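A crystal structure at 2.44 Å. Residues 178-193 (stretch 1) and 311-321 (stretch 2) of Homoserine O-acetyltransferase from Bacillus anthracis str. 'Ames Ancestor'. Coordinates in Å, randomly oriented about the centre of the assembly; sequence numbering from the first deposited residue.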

# COMPACT_ATOMS: atom_id res chain seq x y z
N VAL A 178 15.69 8.32 19.47
CA VAL A 178 14.76 9.34 18.97
C VAL A 178 13.74 8.74 17.99
O VAL A 178 14.09 7.93 17.11
CB VAL A 178 15.55 10.48 18.29
CG1 VAL A 178 14.58 11.65 17.91
CG2 VAL A 178 16.65 10.98 19.22
N ILE A 179 12.48 9.12 18.15
CA ILE A 179 11.35 8.61 17.29
C ILE A 179 11.48 7.14 16.92
O ILE A 179 11.48 6.78 15.77
CB ILE A 179 11.12 9.51 16.03
CG1 ILE A 179 12.41 9.66 15.18
CG2 ILE A 179 10.64 10.89 16.48
CD1 ILE A 179 12.15 10.02 13.74
N THR A 180 11.59 6.29 17.94
CA THR A 180 11.83 4.87 17.79
C THR A 180 11.01 4.05 18.84
O THR A 180 10.26 4.61 19.63
CB THR A 180 13.38 4.56 17.89
OG1 THR A 180 13.67 3.24 17.40
CG2 THR A 180 13.88 4.70 19.35
N ASN A 181 11.19 2.73 18.85
CA ASN A 181 10.50 1.81 19.79
C ASN A 181 11.32 0.53 19.92
O ASN A 181 12.11 0.20 19.01
CB ASN A 181 9.10 1.45 19.30
CG ASN A 181 8.06 2.41 19.79
OD1 ASN A 181 8.04 2.74 20.97
ND2 ASN A 181 7.18 2.87 18.90
N PRO A 182 11.15 -0.19 21.04
CA PRO A 182 11.92 -1.40 21.26
C PRO A 182 11.50 -2.54 20.35
O PRO A 182 12.25 -3.50 20.19
CB PRO A 182 11.65 -1.75 22.73
CG PRO A 182 10.43 -1.02 23.08
CD PRO A 182 10.30 0.14 22.20
N GLN A 183 10.29 -2.45 19.81
CA GLN A 183 9.72 -3.48 18.95
C GLN A 183 8.93 -2.78 17.89
O GLN A 183 8.14 -1.91 18.23
CB GLN A 183 8.79 -4.41 19.74
CG GLN A 183 9.48 -5.16 20.87
CD GLN A 183 8.51 -6.00 21.71
OE1 GLN A 183 7.58 -5.46 22.31
NE2 GLN A 183 8.75 -7.32 21.79
N ASN A 184 9.13 -3.09 16.61
CA ASN A 184 8.45 -2.33 15.59
C ASN A 184 6.94 -2.60 15.75
O ASN A 184 6.51 -3.74 15.78
CB ASN A 184 8.90 -2.68 14.19
CG ASN A 184 8.52 -1.61 13.19
OD1 ASN A 184 8.92 -0.47 13.37
ND2 ASN A 184 7.77 -1.96 12.13
N PRO A 185 6.14 -1.54 15.89
CA PRO A 185 4.71 -1.77 16.06
C PRO A 185 4.13 -2.60 14.94
O PRO A 185 4.59 -2.53 13.81
CB PRO A 185 4.12 -0.38 16.05
CG PRO A 185 5.23 0.49 16.55
CD PRO A 185 6.48 -0.11 15.92
N ILE A 186 3.14 -3.41 15.29
CA ILE A 186 2.48 -4.29 14.34
C ILE A 186 1.88 -3.47 13.18
O ILE A 186 2.03 -3.84 12.03
CB ILE A 186 1.35 -5.10 15.03
CG1 ILE A 186 1.93 -5.99 16.13
CG2 ILE A 186 0.56 -5.94 14.01
CD1 ILE A 186 3.02 -6.98 15.66
N ILE A 187 1.22 -2.35 13.51
CA ILE A 187 0.59 -1.50 12.49
C ILE A 187 1.59 -1.04 11.46
O ILE A 187 1.32 -1.12 10.25
CB ILE A 187 -0.15 -0.29 13.10
CG1 ILE A 187 -1.01 0.43 12.05
CG2 ILE A 187 0.82 0.74 13.80
CD1 ILE A 187 -2.05 1.49 12.75
N THR A 188 2.75 -0.58 11.92
CA THR A 188 3.80 -0.16 11.01
C THR A 188 4.45 -1.35 10.28
O THR A 188 4.80 -1.27 9.11
CB THR A 188 4.86 0.61 11.80
OG1 THR A 188 4.23 1.65 12.54
CG2 THR A 188 5.94 1.18 10.89
N SER A 189 4.59 -2.48 10.95
CA SER A 189 5.22 -3.63 10.33
C SER A 189 4.43 -4.14 9.14
O SER A 189 5.02 -4.56 8.13
CB SER A 189 5.41 -4.75 11.36
OG SER A 189 6.19 -4.29 12.46
N VAL A 190 3.11 -4.07 9.24
CA VAL A 190 2.27 -4.50 8.12
C VAL A 190 2.01 -3.34 7.13
O VAL A 190 2.19 -3.47 5.91
CB VAL A 190 0.91 -5.09 8.61
CG1 VAL A 190 0.10 -5.58 7.43
CG2 VAL A 190 1.14 -6.22 9.67
N ASN A 191 1.60 -2.20 7.66
CA ASN A 191 1.10 -1.15 6.76
C ASN A 191 2.21 -0.54 5.97
O ASN A 191 2.00 -0.19 4.84
CB ASN A 191 0.30 -0.07 7.49
CG ASN A 191 -0.93 0.34 6.72
OD1 ASN A 191 -1.50 -0.46 6.00
ND2 ASN A 191 -1.34 1.58 6.88
N VAL A 192 3.39 -0.45 6.55
CA VAL A 192 4.52 0.14 5.87
C VAL A 192 5.63 -0.84 5.48
O VAL A 192 6.23 -0.65 4.46
CB VAL A 192 5.09 1.33 6.70
CG1 VAL A 192 6.27 1.96 6.02
CG2 VAL A 192 3.96 2.36 6.94
N ALA A 193 5.94 -1.87 6.25
CA ALA A 193 6.99 -2.82 5.78
C ALA A 193 6.46 -3.97 4.89
O ALA A 193 6.92 -4.14 3.77
CB ALA A 193 7.81 -3.35 6.95
N LEU A 311 17.62 7.59 27.44
CA LEU A 311 16.73 8.71 27.10
C LEU A 311 15.95 8.39 25.82
O LEU A 311 16.55 8.18 24.76
CB LEU A 311 17.52 10.02 26.90
CG LEU A 311 16.69 11.29 26.52
CD1 LEU A 311 15.57 11.65 27.59
CD2 LEU A 311 17.58 12.49 26.27
N MSE A 312 14.62 8.32 25.91
CA MSE A 312 13.76 8.10 24.74
C MSE A 312 13.05 9.44 24.40
O MSE A 312 12.48 10.12 25.29
CB MSE A 312 12.73 7.00 25.01
CG MSE A 312 13.24 5.59 25.39
SE MSE A 312 14.38 4.86 24.00
CE MSE A 312 12.91 4.36 22.81
N ILE A 313 13.11 9.81 23.12
CA ILE A 313 12.54 11.06 22.62
C ILE A 313 11.54 10.75 21.50
O ILE A 313 11.89 10.75 20.33
CB ILE A 313 13.62 12.00 22.11
CG1 ILE A 313 14.69 12.23 23.19
CG2 ILE A 313 13.04 13.36 21.66
CD1 ILE A 313 15.92 13.09 22.64
N PRO A 314 10.30 10.41 21.87
CA PRO A 314 9.26 10.19 20.89
C PRO A 314 8.52 11.51 20.55
O PRO A 314 8.62 12.50 21.28
CB PRO A 314 8.31 9.25 21.61
CG PRO A 314 8.37 9.69 22.99
CD PRO A 314 9.81 10.08 23.22
N CYS A 315 7.79 11.47 19.46
CA CYS A 315 6.92 12.52 19.09
C CYS A 315 5.50 12.02 19.22
O CYS A 315 5.12 11.02 18.60
CB CYS A 315 7.15 12.93 17.63
SG CYS A 315 6.10 14.39 17.23
N LYS A 316 4.71 12.76 19.99
CA LYS A 316 3.32 12.43 20.26
C LYS A 316 2.43 12.24 19.02
O LYS A 316 1.47 11.49 19.06
CB LYS A 316 2.74 13.54 21.09
CG LYS A 316 1.29 13.33 21.51
CD LYS A 316 0.93 14.41 22.52
CE LYS A 316 -0.06 13.90 23.56
NZ LYS A 316 -1.38 13.88 22.94
N GLN A 317 2.76 12.94 17.94
CA GLN A 317 2.03 12.82 16.69
C GLN A 317 2.63 11.80 15.72
O GLN A 317 2.23 11.74 14.56
CB GLN A 317 1.98 14.19 16.02
CG GLN A 317 1.02 15.16 16.66
CD GLN A 317 1.53 15.77 17.94
OE1 GLN A 317 2.74 16.04 18.13
NE2 GLN A 317 0.62 15.98 18.86
N ASP A 318 3.61 11.02 16.18
CA ASP A 318 4.25 10.02 15.30
C ASP A 318 3.29 8.88 15.08
O ASP A 318 2.91 8.20 16.05
CB ASP A 318 5.50 9.46 15.99
CG ASP A 318 6.41 8.73 15.06
OD1 ASP A 318 5.96 8.11 14.06
OD2 ASP A 318 7.60 8.78 15.39
N LEU A 319 2.90 8.69 13.81
CA LEU A 319 2.05 7.59 13.41
C LEU A 319 2.81 6.30 13.15
O LEU A 319 2.20 5.19 13.09
CB LEU A 319 1.29 7.94 12.15
CG LEU A 319 0.30 9.12 12.18
CD1 LEU A 319 -0.00 9.53 10.71
CD2 LEU A 319 -0.99 8.82 12.95
N LEU A 320 4.12 6.40 12.92
CA LEU A 320 4.94 5.21 12.61
C LEU A 320 5.40 4.56 13.88
O LEU A 320 5.47 3.35 13.97
CB LEU A 320 6.17 5.54 11.76
CG LEU A 320 5.88 5.85 10.30
CD1 LEU A 320 7.10 6.59 9.72
CD2 LEU A 320 5.55 4.56 9.51
N GLN A 321 5.70 5.38 14.88
CA GLN A 321 6.25 4.91 16.12
C GLN A 321 5.48 5.51 17.30
O GLN A 321 5.90 6.51 17.90
CB GLN A 321 7.74 5.30 16.20
CG GLN A 321 8.66 4.57 15.16
CD GLN A 321 8.60 3.06 15.28
OE1 GLN A 321 8.22 2.50 16.33
NE2 GLN A 321 8.91 2.39 14.20
O HOH W 1 8.18 6.65 19.62
O HOH W 2 2.32 2.97 11.33

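Apolar groups, including threonine methyls, pack between the two stretches, which bury 687 Å² summed over both sides. At the helix, Leu 320 lies against Thr 188 and Val 192, which sit one turn apart and both point toward stretch 2. CD2 of Leu 320 comes within 3.7 Å of CG2 of Val 192 and within 3.7 Å of CG2 of Thr 188; although its CA-to-CB bond points sideways, the long leucine side chain carries its end nearer the helix. At the strand end, CG2 of Val 178 approaches CD1 of Ile 313 at 4.1 Å, their branched side chains sharing one face of the sheet. The long, unbranched side chain of selenomethionine Met 312 brings its CE within 3.6 Å of CG2 of Thr 180, while CG2 of Ile 179 meets CB of Cys 315 at 4.2 Å.

Two hydrogen bonds that use backbone atoms lie beside these contacts. Val 178 pairs with Ile 313 in a parallel bridge, and the N of Ile 179 donates to the O of Ile 313 at 2.8 Å, almost linearly. Thr 188 serves two purposes: its methyl packs on CD2 of Leu 320, while OG1 of Thr 188 donates to the O of Leu 320 at 2.5 Å. Water 2 donates to OG1 of Thr 188 (2.6 Å) and the O of Leu 319 (2.8 Å).

Gln 321, with the largest area covered, joins the stretches through both ends of its amide. OE1 of Gln 321 accepts from ND2 of Asn 181 at 2.8 Å, and NE2 of Gln 321 donates to OD1 of Asn 184 at 3.0 Å. A buried amide suits this place because it can accept and donate at once. ND2 of Asn 184 donates in turn to OG of Ser 189 at 2.8 Å. Asp 318 braces Gln 321 itself: OD1 of Asp 318 accepts from the N of Gln 321 (2.9 Å).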